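Membrane-anchored mycosin mycp1 (Mycobacterium thermoresistibile, PDB 4HVL) is a subtilisin-family serine protease of the mycobacterial cell envelope, a mycosin that probably cleaves a substrate of the ESX-1 type VII secretion system. Local coordinates at residues I212-N217 / G310-A315; T244-W250 / M272-W276. One frame throughout, in Å; residues are numbered along the deposited sequence.

Contact 1: I212-N217 / G310-A315. With ZN (zinc ion), chain G; ACT (acetate ion), chain M.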
# COMPACT_ATOMS: atom_id res chain seq x y z
N ILE A 212 -4.84 -1.89 -4.73
CA ILE A 212 -4.76 -0.67 -3.93
C ILE A 212 -3.27 -0.29 -3.80
O ILE A 212 -2.43 -1.15 -3.53
CB ILE A 212 -5.33 -0.89 -2.52
CG1 ILE A 212 -6.76 -1.45 -2.56
CG2 ILE A 212 -5.29 0.40 -1.74
CD1 ILE A 212 -7.81 -0.62 -3.29
N ALA A 213 -2.95 0.98 -4.01
CA ALA A 213 -1.57 1.44 -3.91
C ALA A 213 -1.41 2.60 -2.92
O ALA A 213 -2.26 3.49 -2.83
CB ALA A 213 -1.05 1.88 -5.28
N ALA A 214 -0.29 2.60 -2.21
CA ALA A 214 0.09 3.71 -1.36
C ALA A 214 0.40 4.95 -2.20
O ALA A 214 1.05 4.86 -3.24
CB ALA A 214 1.32 3.32 -0.55
N ALA A 215 -0.03 6.11 -1.74
CA ALA A 215 0.35 7.35 -2.40
C ALA A 215 1.86 7.60 -2.36
O ALA A 215 2.38 8.26 -3.26
CB ALA A 215 -0.39 8.54 -1.80
N GLY A 216 2.55 7.05 -1.36
CA GLY A 216 3.98 7.27 -1.16
C GLY A 216 4.22 8.38 -0.14
O GLY A 216 3.32 9.17 0.16
N ASN A 217 5.43 8.42 0.41
CA ASN A 217 5.82 9.40 1.42
C ASN A 217 6.96 10.23 0.88
O ASN A 217 7.83 9.73 0.15
CB ASN A 217 6.27 8.72 2.73
CG ASN A 217 5.29 7.65 3.20
OD1 ASN A 217 4.08 7.76 3.05
ND2 ASN A 217 5.84 6.61 3.80
N GLY A 310 2.72 6.24 7.85
CA GLY A 310 3.04 6.18 6.43
C GLY A 310 1.83 5.90 5.58
O GLY A 310 0.81 5.38 6.05
N THR A 311 1.93 6.24 4.30
CA THR A 311 0.85 5.95 3.37
C THR A 311 0.61 4.45 3.13
O THR A 311 -0.48 4.08 2.70
CB THR A 311 1.02 6.67 2.02
OG1 THR A 311 2.30 6.36 1.46
CG2 THR A 311 0.92 8.19 2.24
N SER A 312 1.58 3.60 3.42
CA SER A 312 1.34 2.15 3.39
C SER A 312 0.19 1.75 4.34
O SER A 312 -0.61 0.89 4.01
CB SER A 312 2.63 1.34 3.68
OG SER A 312 3.33 1.79 4.83
N PHE A 313 0.09 2.42 5.50
CA PHE A 313 -1.00 2.15 6.44
C PHE A 313 -2.35 2.65 5.92
O PHE A 313 -3.36 1.96 6.07
CB PHE A 313 -0.68 2.66 7.85
CG PHE A 313 0.45 1.91 8.49
CD1 PHE A 313 0.24 0.64 9.02
CD2 PHE A 313 1.75 2.43 8.51
CE1 PHE A 313 1.27 -0.09 9.58
CE2 PHE A 313 2.79 1.70 9.06
CZ PHE A 313 2.55 0.43 9.59
N ALA A 314 -2.38 3.83 5.31
CA ALA A 314 -3.57 4.30 4.62
C ALA A 314 -4.05 3.27 3.59
O ALA A 314 -5.24 2.89 3.55
CB ALA A 314 -3.29 5.63 3.95
N ALA A 315 -3.12 2.78 2.78
CA ALA A 315 -3.46 1.76 1.79
C ALA A 315 -3.98 0.49 2.44
O ALA A 315 -4.90 -0.11 1.92
CB ALA A 315 -2.28 1.45 0.88
ZN ZN G . 5.38 2.52 5.25
C ACT M . 5.09 3.47 3.07
O ACT M . 5.73 2.38 3.14
OXT ACT M . 4.56 3.99 4.07
CH3 ACT M . 4.98 4.09 1.69
O HOH W 1 7.27 3.51 5.45
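Thr311 (chi1 55°, p) turns its hydroxyl to the loop after strand 212-214. Thr311 OG1 donates a hydrogen bond to Asn217 OD1 (2.8 Å) and accepts a weak one from Gly216 N (2.9 Å); Thr311 N also donates to Asn217 OD1 (2.9 Å), so one carboxamide oxygen holds the first helical turn. Small residues let strand 212-214 and helix segment 311-315 run nearly antiparallel (163°), their axes approaching to 7.0 Å: Ala214 CB sits 4.3 Å from Ala315 CB, and Thr311 CG2 4.3 Å from Ala215 CB. Ile212 (chi1 m) brings CG2 to 4.1 Å from Ala315 CB, while its side-chain end leads away. Ser312, also p, points OG at the zinc (2.2 Å), which His101 binds too. OXT of the acetate, probably a crystallisation component, accepts from Asn217 ND2 (2.9 Å) and Ser312 N (3.1 Å), consistent with the place of a substrate oxyanion. Ser312, the predicted nucleophile, with His101 and Asp70, and Asn217 match the subtilisin catalytic triad and oxyanion hole.

Contact 2: T244-W250 / M272-W276; sequences TIVSPAW and MSGPW
Trp276 lays one face of its six-membered ring over Trp250 CB, a CH-pi contact with Trp250 CB 3.9 Å from the ring centroid and 28° off the normal. In this subtilisin fold it joins short strand 244-247, paired antiparallel with strand 183-186, to the irregular approach to edge strand 277-282 of the parallel sheet. Residues 244-247 are extended; a cis peptide before Pro248 leads into a 3-10 segment beginning at Ala249, and Trp250 N hydrogen-bonds back to Val246 O (3.0 Å), closing the bend. Segment 272-276 is irregular; at Gly274 (phi/psi -176/174) a CB would clash with Trp276 CE2 (2.5 Å), so glycine lets the indole lie against the backbone. The nearest CA pairs are Trp250-Trp276, 5.3 Å, and Val246-Met272, 8.1 Å. Trp276 takes chi1 44° (p) and chi2 70°, its indole bordered by Ala249 CB, 3.9 Å from Trp276 CD1, Val246 CG2, 4.1 Å from Trp276 CZ2, and Ile245 CD1, 4.3 Å from Trp276 CZ3; Trp239 meets it edge-to-face. Met272, m at all three chi angles, places Met272 CE 3.7 Å from Val246 CG2 and 3.9 Å from Thr244 CG2. At the indole edge, near its plane, Thr244 O lies 3.4 Å from Trp276 CH2.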
# COMPACT_ATOMS: atom_id res chain seq x y z
N THR A 244 7.26 14.77 -9.90
CA THR A 244 7.63 13.45 -9.39
C THR A 244 6.55 12.41 -9.73
O THR A 244 5.41 12.53 -9.32
CB THR A 244 7.86 13.51 -7.87
OG1 THR A 244 8.88 14.46 -7.59
CG2 THR A 244 8.29 12.16 -7.31
N ILE A 245 6.92 11.43 -10.54
CA ILE A 245 6.08 10.27 -10.80
C ILE A 245 6.20 9.33 -9.59
O ILE A 245 7.32 9.09 -9.11
CB ILE A 245 6.54 9.53 -12.08
CG1 ILE A 245 6.44 10.45 -13.31
CG2 ILE A 245 5.78 8.22 -12.29
CD1 ILE A 245 5.07 11.08 -13.50
N VAL A 246 5.07 8.87 -9.09
CA VAL A 246 5.01 7.79 -8.09
C VAL A 246 4.34 6.58 -8.75
O VAL A 246 3.22 6.68 -9.29
CB VAL A 246 4.20 8.21 -6.84
CG1 VAL A 246 4.26 7.12 -5.77
CG2 VAL A 246 4.74 9.53 -6.27
N SER A 247 5.03 5.44 -8.72
CA SER A 247 4.52 4.22 -9.37
C SER A 247 4.44 3.08 -8.36
O SER A 247 5.36 2.90 -7.57
CB SER A 247 5.44 3.78 -10.52
OG SER A 247 4.89 2.68 -11.25
N PRO A 248 3.38 2.26 -8.43
CA PRO A 248 2.33 2.21 -9.45
C PRO A 248 1.14 3.15 -9.16
O PRO A 248 0.10 3.07 -9.82
CB PRO A 248 1.88 0.75 -9.38
CG PRO A 248 2.00 0.45 -7.93
CD PRO A 248 3.25 1.15 -7.47
N ALA A 249 1.32 4.05 -8.19
CA ALA A 249 0.26 5.02 -7.82
C ALA A 249 -0.40 5.70 -9.03
O ALA A 249 -1.62 5.95 -9.02
CB ALA A 249 0.82 6.09 -6.88
N TRP A 250 0.43 6.03 -10.02
CA TRP A 250 0.03 6.79 -11.18
C TRP A 250 -0.77 6.05 -12.22
O TRP A 250 -1.18 6.66 -13.19
CB TRP A 250 1.23 7.49 -11.83
CG TRP A 250 2.15 6.67 -12.72
CD1 TRP A 250 2.57 5.38 -12.52
CD2 TRP A 250 2.79 7.11 -13.92
NE1 TRP A 250 3.41 4.99 -13.51
CE2 TRP A 250 3.56 6.02 -14.39
CE3 TRP A 250 2.76 8.30 -14.66
CZ2 TRP A 250 4.32 6.09 -15.57
CZ3 TRP A 250 3.51 8.38 -15.83
CH2 TRP A 250 4.29 7.28 -16.28
N MET A 272 2.47 11.98 -0.42
CA MET A 272 2.77 12.42 -1.79
C MET A 272 1.49 12.71 -2.56
O MET A 272 0.65 11.83 -2.77
CB MET A 272 3.59 11.35 -2.53
CG MET A 272 5.09 11.39 -2.24
SD MET A 272 5.94 12.87 -2.89
CE MET A 272 5.57 12.68 -4.62
N SER A 273 1.35 13.96 -3.00
CA SER A 273 0.17 14.38 -3.75
C SER A 273 0.38 14.12 -5.22
O SER A 273 1.52 14.16 -5.72
CB SER A 273 -0.09 15.89 -3.55
OG SER A 273 0.86 16.68 -4.26
N GLY A 274 -0.72 13.93 -5.93
CA GLY A 274 -0.69 13.95 -7.37
C GLY A 274 -2.05 13.81 -8.03
O GLY A 274 -3.06 13.53 -7.35
N PRO A 275 -2.08 13.94 -9.37
CA PRO A 275 -3.35 13.83 -10.10
C PRO A 275 -4.02 12.45 -9.99
O PRO A 275 -5.18 12.33 -10.36
CB PRO A 275 -2.96 14.15 -11.55
CG PRO A 275 -1.52 13.83 -11.66
CD PRO A 275 -0.92 14.06 -10.28
N TRP A 276 -3.30 11.47 -9.44
CA TRP A 276 -3.73 10.06 -9.42
C TRP A 276 -4.28 9.61 -8.06
O TRP A 276 -4.80 8.51 -7.95
CB TRP A 276 -2.55 9.15 -9.82
CG TRP A 276 -1.27 9.58 -9.13
CD1 TRP A 276 -0.98 9.46 -7.80
CD2 TRP A 276 -0.16 10.28 -9.71
NE1 TRP A 276 0.23 10.00 -7.52
CE2 TRP A 276 0.77 10.50 -8.68
CE3 TRP A 276 0.14 10.69 -11.01
CZ2 TRP A 276 1.99 11.14 -8.89
CZ3 TRP A 276 1.37 11.32 -11.23
CH2 TRP A 276 2.28 11.54 -10.16

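Overall arrangement
From the N terminus, the chain leaves inner strand 210-214 through residues 212-217, the first half of contact 1, then loops to strand 244-247 and its 3-10 segment, the first half of contact 2. It runs along strand 256-261, beside strand 210-214 in the parallel sheet, and returns at 272-276 to close contact 2 just before edge strand 277-282. Gly310 and the start of helix 311-328 later close contact 1, so contact 2 is nested within its loop. The contacts, with centres about 11 Å apart, meet beyond strand 210-214: Gly216 O probably accepts a hydrogen bond from Met272 N (3.0 Å), and Ala215 O packs on Val246 CG1 (3.3 Å). The loop bearing Asn217 is thereby joined to the packing around Trp276.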